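Local coordinates for DUF7790 domain-containing protein (Leptospira interrogans serogroup Icterohaemorrhagiae serovar copenhageni, PDB 6ULO) that is of unknown function but probably has a Rossmann-like fold and is probably membrane-anchored through a transmembrane helix absent from this truncated construct, at residues N100-Q108 and A186-I194; Q301-V309 and G314-P322. One frame throughout, in Å; residues are numbered along the deposited sequence.

Contact 1: N100-Q108 and A186-I194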
loop_
_atom_site.group_PDB
_atom_site.type_symbol
_atom_site.label_atom_id
_atom_site.label_comp_id
_atom_site.label_asym_id
_atom_site.label_seq_id
_atom_site.Cartn_x
_atom_site.Cartn_y
_atom_site.Cartn_z
ATOM N N ASN A 100 -4.825 6.997 -6.928
ATOM C CA ASN A 100 -3.536 7.247 -6.306
ATOM C C ASN A 100 -2.774 8.356 -7.034
ATOM O O ASN A 100 -2.049 9.136 -6.407
ATOM C CB ASN A 100 -2.714 5.961 -6.271
ATOM C CG ASN A 100 -3.172 4.997 -5.193
ATOM O OD1 ASN A 100 -3.700 5.421 -4.142
ATOM N ND2 ASN A 100 -2.946 3.711 -5.407
ATOM N N THR A 101 -2.872 8.389 -8.377
ATOM C CA THR A 101 -2.235 9.446 -9.160
ATOM C C THR A 101 -2.776 10.812 -8.755
ATOM O O THR A 101 -2.014 11.773 -8.609
ATOM C CB THR A 101 -2.468 9.179 -10.647
ATOM O OG1 THR A 101 -1.869 7.931 -11.011
ATOM C CG2 THR A 101 -1.889 10.315 -11.534
ATOM N N ILE A 102 -4.088 10.904 -8.547
ATOM C CA ILE A 102 -4.685 12.143 -8.053
ATOM C C ILE A 102 -4.153 12.486 -6.670
ATOM O O ILE A 102 -3.777 13.629 -6.407
ATOM C CB ILE A 102 -6.220 12.039 -8.062
ATOM C CG1 ILE A 102 -6.726 11.860 -9.496
ATOM C CG2 ILE A 102 -6.831 13.270 -7.381
ATOM C CD1 ILE A 102 -8.192 11.445 -9.565
ATOM N N THR A 103 -4.118 11.507 -5.764
ATOM C CA THR A 103 -3.609 11.769 -4.419
ATOM C C THR A 103 -2.188 12.337 -4.461
ATOM O O THR A 103 -1.868 13.282 -3.716
ATOM C CB THR A 103 -3.687 10.473 -3.621
ATOM O OG1 THR A 103 -5.035 10.300 -3.231
ATOM C CG2 THR A 103 -2.758 10.440 -2.389
ATOM N N ILE A 104 -1.327 11.794 -5.334
ATOM C CA ILE A 104 0.040 12.295 -5.406
ATOM C C ILE A 104 0.072 13.744 -5.884
ATOM O O ILE A 104 0.826 14.572 -5.356
ATOM C CB ILE A 104 0.872 11.353 -6.302
ATOM C CG1 ILE A 104 1.007 9.996 -5.605
ATOM C CG2 ILE A 104 2.234 11.969 -6.662
ATOM C CD1 ILE A 104 1.403 8.857 -6.529
ATOM N N LEU A 105 -0.729 14.071 -6.899
ATOM C CA LEU A 105 -0.818 15.455 -7.359
ATOM C C LEU A 105 -1.278 16.363 -6.230
ATOM O O LEU A 105 -0.708 17.446 -6.011
ATOM C CB LEU A 105 -1.786 15.510 -8.532
ATOM C CG LEU A 105 -2.149 16.889 -9.074
ATOM C CD1 LEU A 105 -0.943 17.652 -9.644
ATOM C CD2 LEU A 105 -3.267 16.730 -10.149
ATOM N N PHE A 106 -2.297 15.920 -5.469
ATOM C CA PHE A 106 -2.781 16.756 -4.361
ATOM C C PHE A 106 -1.711 16.924 -3.287
ATOM O O PHE A 106 -1.538 18.022 -2.754
ATOM C CB PHE A 106 -4.039 16.179 -3.738
ATOM C CG PHE A 106 -5.267 16.200 -4.605
ATOM C CD1 PHE A 106 -5.315 16.873 -5.820
ATOM C CD2 PHE A 106 -6.421 15.530 -4.158
ATOM C CE1 PHE A 106 -6.477 16.879 -6.569
ATOM C CE2 PHE A 106 -7.587 15.530 -4.893
ATOM C CZ PHE A 106 -7.620 16.227 -6.111
ATOM N N LEU A 107 -0.958 15.870 -2.979
ATOM C CA LEU A 107 0.141 15.992 -2.021
ATOM C C LEU A 107 1.165 17.013 -2.489
ATOM O O LEU A 107 1.613 17.858 -1.709
ATOM C CB LEU A 107 0.843 14.640 -1.821
ATOM C CG LEU A 107 0.042 13.610 -1.016
ATOM C CD1 LEU A 107 0.673 12.219 -1.216
ATOM C CD2 LEU A 107 0.031 14.001 0.473
ATOM N N GLN A 108 1.566 16.928 -3.766
ATOM C CA GLN A 108 2.539 17.880 -4.300
ATOM C C GLN A 108 2.098 19.322 -4.104
ATOM O O GLN A 108 2.920 20.182 -3.791
ATOM C CB GLN A 108 2.788 17.608 -5.784
ATOM C CG GLN A 108 3.547 16.287 -6.003
ATOM C CD GLN A 108 3.581 15.867 -7.437
ATOM O OE1 GLN A 108 2.755 16.310 -8.240
ATOM N NE2 GLN A 108 4.528 15.001 -7.769
ATOM N N ALA A 186 6.360 12.564 -2.512
ATOM C CA ALA A 186 5.511 12.886 -3.653
ATOM C C ALA A 186 6.196 13.889 -4.561
ATOM O O ALA A 186 6.222 13.714 -5.782
ATOM C CB ALA A 186 4.152 13.396 -3.195
ATOM N N ILE A 187 6.734 14.963 -3.970
ATOM C CA ILE A 187 7.414 16.003 -4.733
ATOM C C ILE A 187 8.592 15.422 -5.511
ATOM O O ILE A 187 8.872 15.846 -6.640
ATOM C CB ILE A 187 7.847 17.135 -3.777
ATOM C CG1 ILE A 187 6.627 17.923 -3.360
ATOM C CG2 ILE A 187 8.871 18.068 -4.460
ATOM C CD1 ILE A 187 6.906 18.930 -2.239
ATOM N N GLU A 188 9.307 14.478 -4.924
ATOM C CA GLU A 188 10.505 13.902 -5.510
ATOM C C GLU A 188 10.221 12.827 -6.538
ATOM O O GLU A 188 11.172 12.279 -7.097
ATOM C CB GLU A 188 11.403 13.369 -4.377
ATOM C CG GLU A 188 11.980 14.521 -3.580
ATOM C CD GLU A 188 12.756 14.133 -2.339
ATOM O OE1 GLU A 188 12.653 12.985 -1.860
ATOM O OE2 GLU A 188 13.446 15.033 -1.798
ATOM N N GLY A 189 8.959 12.507 -6.811
ATOM C CA GLY A 189 8.649 11.478 -7.771
ATOM C C GLY A 189 8.842 10.079 -7.236
ATOM O O GLY A 189 8.916 9.114 -8.010
ATOM N N LYS A 190 8.891 9.929 -5.916
ATOM C CA LYS A 190 9.200 8.664 -5.276
ATOM C C LYS A 190 7.982 7.873 -4.874
ATOM O O LYS A 190 8.152 6.818 -4.252
ATOM C CB LYS A 190 10.103 8.905 -4.070
ATOM C CG LYS A 190 11.462 9.509 -4.416
ATOM C CD LYS A 190 12.250 9.819 -3.164
ATOM C CE LYS A 190 13.661 10.241 -3.491
ATOM N NZ LYS A 190 14.317 10.761 -2.251
ATOM N N ILE A 191 6.786 8.330 -5.226
ATOM C CA ILE A 191 5.558 7.556 -5.035
ATOM C C ILE A 191 5.064 7.252 -6.431
ATOM O O ILE A 191 4.753 8.185 -7.191
ATOM C CB ILE A 191 4.485 8.313 -4.227
ATOM C CG1 ILE A 191 5.079 8.907 -2.959
ATOM C CG2 ILE A 191 3.339 7.345 -3.926
ATOM C CD1 ILE A 191 4.056 9.664 -2.094
ATOM N N LEU A 192 5.019 5.967 -6.773
ATOM C CA LEU A 192 4.867 5.532 -8.160
ATOM C C LEU A 192 3.674 4.602 -8.266
ATOM O O LEU A 192 3.771 3.408 -7.913
ATOM C CB LEU A 192 6.128 4.840 -8.676
ATOM C CG LEU A 192 7.377 5.726 -8.595
ATOM C CD1 LEU A 192 8.267 5.226 -7.477
ATOM C CD2 LEU A 192 8.145 5.706 -9.893
ATOM N N PRO A 193 2.550 5.080 -8.793
ATOM C CA PRO A 193 1.420 4.182 -9.051
ATOM C C PRO A 193 1.658 3.406 -10.324
ATOM O O PRO A 193 1.931 3.996 -11.370
ATOM C CB PRO A 193 0.236 5.131 -9.221
ATOM C CG PRO A 193 0.751 6.511 -9.069
ATOM C CD PRO A 193 2.239 6.482 -9.131
ATOM N N ILE A 194 1.570 2.095 -10.244
ATOM C CA ILE A 194 1.877 1.236 -11.384
ATOM C C ILE A 194 0.807 0.162 -11.519
ATOM O O ILE A 194 0.171 -0.251 -10.531
ATOM C CB ILE A 194 3.283 0.622 -11.296
ATOM C CG1 ILE A 194 3.496 -0.185 -10.002
ATOM C CG2 ILE A 194 4.360 1.683 -11.497
ATOM C CD1 ILE A 194 4.815 -1.029 -10.007
#
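Gln108 reaches across to the last turn of helix 176-187. Its CB starts an extended chain; CG, anti to its own carbonyl carbon (chi1 -69°), lies beside Ala186 CB and 3.7 Å from Ala186 O. CD comes within 3.8 Å of the same oxygen. NE2 then donates a nearly straight hydrogen bond of 2.9 Å to Ala186 O. The acceptor lies close to the Gln108 amide plane, whereas NE2 sits above the carbonyl plane of Ala186. Gly189 N bonds the same oxygen from the opposite face, as part of the Schellman motif that ends the helix.

In this alpha/beta fold, consistent with a Rossmann-like family, helix 94-109 packs on strand 191-195, at one edge of the sheet, nearly antiparallel to it with segment axes 8.7 Å apart. Ile104 CD1 points at the CG corner of the Pro193 ring, 3.5 Å away, and lies 3.6 Å from Ile191 CG2, the two isoleucine chains running alongside in opposite senses. Leu107 CB rests 3.8 Å from Ala186 CB. Thr101 crosses the proline ring at about a right angle; its OG1, hydrogen-bonded to the Val97 carbonyl, lies 3.6 Å from Pro193 CG.

Contact 2: Q301-V309 and G314-P322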
loop_
_atom_site.group_PDB
_atom_site.type_symbol
_atom_site.label_atom_id
_atom_site.label_comp_id
_atom_site.label_asym_id
_atom_site.label_seq_id
_atom_site.Cartn_x
_atom_site.Cartn_y
_atom_site.Cartn_z
ATOM N N GLN A 301 -3.601 -20.851 5.779
ATOM C CA GLN A 301 -2.813 -22.002 6.198
ATOM C C GLN A 301 -1.425 -21.590 6.684
ATOM O O GLN A 301 -0.908 -22.142 7.657
ATOM C CB GLN A 301 -2.724 -23.010 5.054
ATOM C CG GLN A 301 -1.866 -24.221 5.409
ATOM C CD GLN A 301 -1.793 -25.253 4.299
ATOM O OE1 GLN A 301 -2.379 -25.088 3.228
ATOM N NE2 GLN A 301 -1.056 -26.326 4.551
ATOM N N VAL A 302 -0.798 -20.617 6.015
ATOM C CA VAL A 302 0.466 -20.060 6.502
ATOM C C VAL A 302 0.329 -19.591 7.949
ATOM O O VAL A 302 1.201 -19.836 8.795
ATOM C CB VAL A 302 0.915 -18.921 5.563
ATOM C CG1 VAL A 302 2.128 -18.170 6.131
ATOM C CG2 VAL A 302 1.227 -19.480 4.169
ATOM N N MET A 303 -0.766 -18.898 8.243
ATOM C CA MET A 303 -0.980 -18.377 9.596
ATOM C C MET A 303 -1.351 -19.485 10.593
ATOM O O MET A 303 -0.880 -19.457 11.727
ATOM C CB MET A 303 -2.050 -17.290 9.562
ATOM C CG MET A 303 -1.568 -16.056 8.813
ATOM S SD MET A 303 -2.839 -14.793 8.631
ATOM C CE MET A 303 -3.188 -14.445 10.367
ATOM N N VAL A 304 -2.187 -20.454 10.190
ATOM C CA VAL A 304 -2.551 -21.563 11.077
ATOM C C VAL A 304 -1.307 -22.316 11.513
ATOM O O VAL A 304 -1.140 -22.643 12.693
ATOM C CB VAL A 304 -3.553 -22.499 10.379
ATOM C CG1 VAL A 304 -3.679 -23.833 11.153
ATOM C CG2 VAL A 304 -4.917 -21.834 10.270
ATOM N N GLU A 305 -0.416 -22.612 10.560
ATOM C CA GLU A 305 0.754 -23.446 10.808
ATOM C C GLU A 305 1.953 -22.656 11.296
ATOM O O GLU A 305 2.830 -23.222 11.958
ATOM C CB GLU A 305 1.152 -24.172 9.523
ATOM C CG GLU A 305 0.104 -25.159 9.050
ATOM C CD GLU A 305 0.568 -26.004 7.882
ATOM O OE1 GLU A 305 1.756 -25.931 7.498
ATOM O OE2 GLU A 305 -0.282 -26.732 7.337
ATOM N N GLY A 306 2.025 -21.371 10.976
ATOM C CA GLY A 306 3.237 -20.640 11.259
ATOM C C GLY A 306 3.093 -19.448 12.180
ATOM O O GLY A 306 4.097 -18.827 12.538
ATOM N N GLY A 307 1.876 -19.137 12.611
ATOM C CA GLY A 307 1.604 -17.887 13.316
ATOM C C GLY A 307 1.625 -17.991 14.831
ATOM O O GLY A 307 1.151 -18.972 15.407
ATOM N N THR A 308 2.170 -16.955 15.469
ATOM C CA THR A 308 2.054 -16.722 16.910
ATOM C C THR A 308 1.084 -15.564 17.079
ATOM O O THR A 308 1.335 -14.462 16.559
ATOM C CB THR A 308 3.412 -16.332 17.499
ATOM O OG1 THR A 308 4.352 -17.393 17.297
ATOM C CG2 THR A 308 3.296 -16.050 18.976
ATOM N N VAL A 309 -0.027 -15.815 17.770
ATOM C CA VAL A 309 -1.227 -14.980 17.725
ATOM C C VAL A 309 -1.371 -14.174 19.017
ATOM O O VAL A 309 -1.318 -14.730 20.128
ATOM C CB VAL A 309 -2.496 -15.813 17.463
ATOM C CG1 VAL A 309 -3.686 -14.902 17.230
ATOM C CG2 VAL A 309 -2.299 -16.777 16.296
ATOM N N GLY A 314 -5.699 -8.933 18.160
ATOM C CA GLY A 314 -5.980 -9.374 16.811
ATOM C C GLY A 314 -4.848 -9.179 15.823
ATOM O O GLY A 314 -5.074 -8.674 14.721
ATOM N N ILE A 315 -3.628 -9.548 16.199
ATOM C CA ILE A 315 -2.484 -9.476 15.308
ATOM C C ILE A 315 -1.601 -10.707 15.515
ATOM O O ILE A 315 -1.405 -11.165 16.645
ATOM C CB ILE A 315 -1.742 -8.126 15.463
ATOM C CG1 ILE A 315 -0.545 -8.053 14.504
ATOM C CG2 ILE A 315 -1.329 -7.895 16.928
ATOM C CD1 ILE A 315 0.036 -6.633 14.339
ATOM N N THR A 316 -1.067 -11.223 14.409
ATOM C CA THR A 316 -0.223 -12.413 14.366
ATOM C C THR A 316 1.121 -12.063 13.733
ATOM O O THR A 316 1.191 -11.233 12.815
ATOM C CB THR A 316 -0.949 -13.491 13.537
ATOM O OG1 THR A 316 -2.046 -14.013 14.295
ATOM C CG2 THR A 316 -0.068 -14.638 13.144
ATOM N N VAL A 317 2.186 -12.678 14.250
ATOM C CA VAL A 317 3.485 -12.712 13.584
ATOM C C VAL A 317 3.679 -14.128 13.082
ATOM O O VAL A 317 3.647 -15.071 13.875
ATOM C CB VAL A 317 4.622 -12.346 14.548
ATOM C CG1 VAL A 317 5.973 -12.446 13.855
ATOM C CG2 VAL A 317 4.382 -10.981 15.200
ATOM N N VAL A 318 3.909 -14.295 11.784
ATOM C CA VAL A 318 4.285 -15.610 11.267
ATOM C C VAL A 318 5.799 -15.709 11.390
ATOM O O VAL A 318 6.543 -15.184 10.540
ATOM C CB VAL A 318 3.810 -15.865 9.835
ATOM C CG1 VAL A 318 4.349 -17.200 9.330
ATOM C CG2 VAL A 318 2.286 -15.853 9.761
ATOM N N ASP A 319 6.251 -16.355 12.465
ATOM C CA ASP A 319 7.659 -16.477 12.769
ATOM C C ASP A 319 8.140 -17.921 12.706
ATOM O O ASP A 319 9.314 -18.176 12.984
ATOM C CB ASP A 319 7.972 -15.848 14.139
ATOM C CG ASP A 319 7.040 -16.323 15.248
ATOM O OD1 ASP A 319 6.210 -17.232 15.019
ATOM O OD2 ASP A 319 7.123 -15.754 16.359
ATOM N N LYS A 320 7.273 -18.862 12.332
ATOM C CA LYS A 320 7.600 -20.276 12.223
ATOM C C LYS A 320 7.645 -20.654 10.757
ATOM O O LYS A 320 7.138 -19.944 9.894
ATOM C CB LYS A 320 6.546 -21.117 12.950
ATOM C CG LYS A 320 6.536 -20.904 14.463
ATOM C CD LYS A 320 5.404 -21.661 15.188
ATOM C CE LYS A 320 4.031 -21.020 14.987
ATOM N NZ LYS A 320 2.964 -21.689 15.785
ATOM N N GLU A 321 8.253 -21.788 10.481
ATOM C CA GLU A 321 8.539 -22.155 9.112
ATOM C C GLU A 321 7.790 -23.398 8.691
ATOM O O GLU A 321 7.377 -24.216 9.526
ATOM C CB GLU A 321 10.041 -22.369 8.935
ATOM C CG GLU A 321 10.784 -21.109 9.184
ATOM C CD GLU A 321 12.279 -21.272 9.147
ATOM O OE1 GLU A 321 12.776 -22.409 9.004
ATOM O OE2 GLU A 321 12.955 -20.234 9.261
ATOM N N PRO A 322 7.611 -23.581 7.384
ATOM C CA PRO A 322 6.878 -24.745 6.908
ATOM C C PRO A 322 7.619 -26.002 7.318
ATOM O O PRO A 322 8.848 -26.079 7.236
ATOM C CB PRO A 322 6.878 -24.560 5.386
ATOM C CG PRO A 322 8.058 -23.682 5.113
ATOM C CD PRO A 322 8.069 -22.730 6.267
HETATM O O HOH W 1 5.194 -24.539 10.872
#
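Thr308 and Val317 form the hydrogen-bonded pair of an antiparallel ladder: Thr308 N reaches Val317 O at 2.9 Å in an almost straight bond, and Val317 N returns one of 3.0 Å to Thr308 O. Just past the strand, Asp319 has CG between its backbone N and carbonyl carbon (chi1 50°), which brings OD1 to the Thr308 hydroxyl; OG1 donates to the syn lone pair of OD1 at 2.9 Å. Lys320 N binds Gly306 O on a lone pair, 3.2 Å away, and the lysine chain bends at chi3 (-75°) over Gly306 to give a weak bond from NZ to Gly307 O.

These strands, 307-310 and 315-318, make a beta hairpin at one edge of the mixed sheet, with a G1 bulge where Gly314 and Ile315 face Asp310. Helix 299-306 leads directly into the first strand and packs across the second, Val302 CG1 lying 4.0 Å from Val318 CG1. Met303 bends its tip so that CE stands 4.0 Å from Thr316 CB. Further out, His277 of the neighbouring strand hydrogen-bonds Thr316 OG1, Trp289 and Asn285 hold Lys320 O, and a water donates to both Glu305 O and Glu321 O.

In the fold
From the N terminus, the chain passes through the first two parallel strands, 66-69 and 86-91, before helix 94-109 brings it to contact 1. That contact closes a long excursion: the 77 residues between its segments are mostly helical and contain no strand, and the chain rejoins the sheet at 191-195. It then crosses through strands 218-222, 249-255 and 277-282 to contact 2, which closes only a short hairpin turn. The two closures follow in series, neither nested nor crossed. Strands 191-195 and 307-310 are the outermost of the same mixed sheet, so the contacts involve its two edges, with centres about 34 Å apart and on opposite sides of the chain's centre.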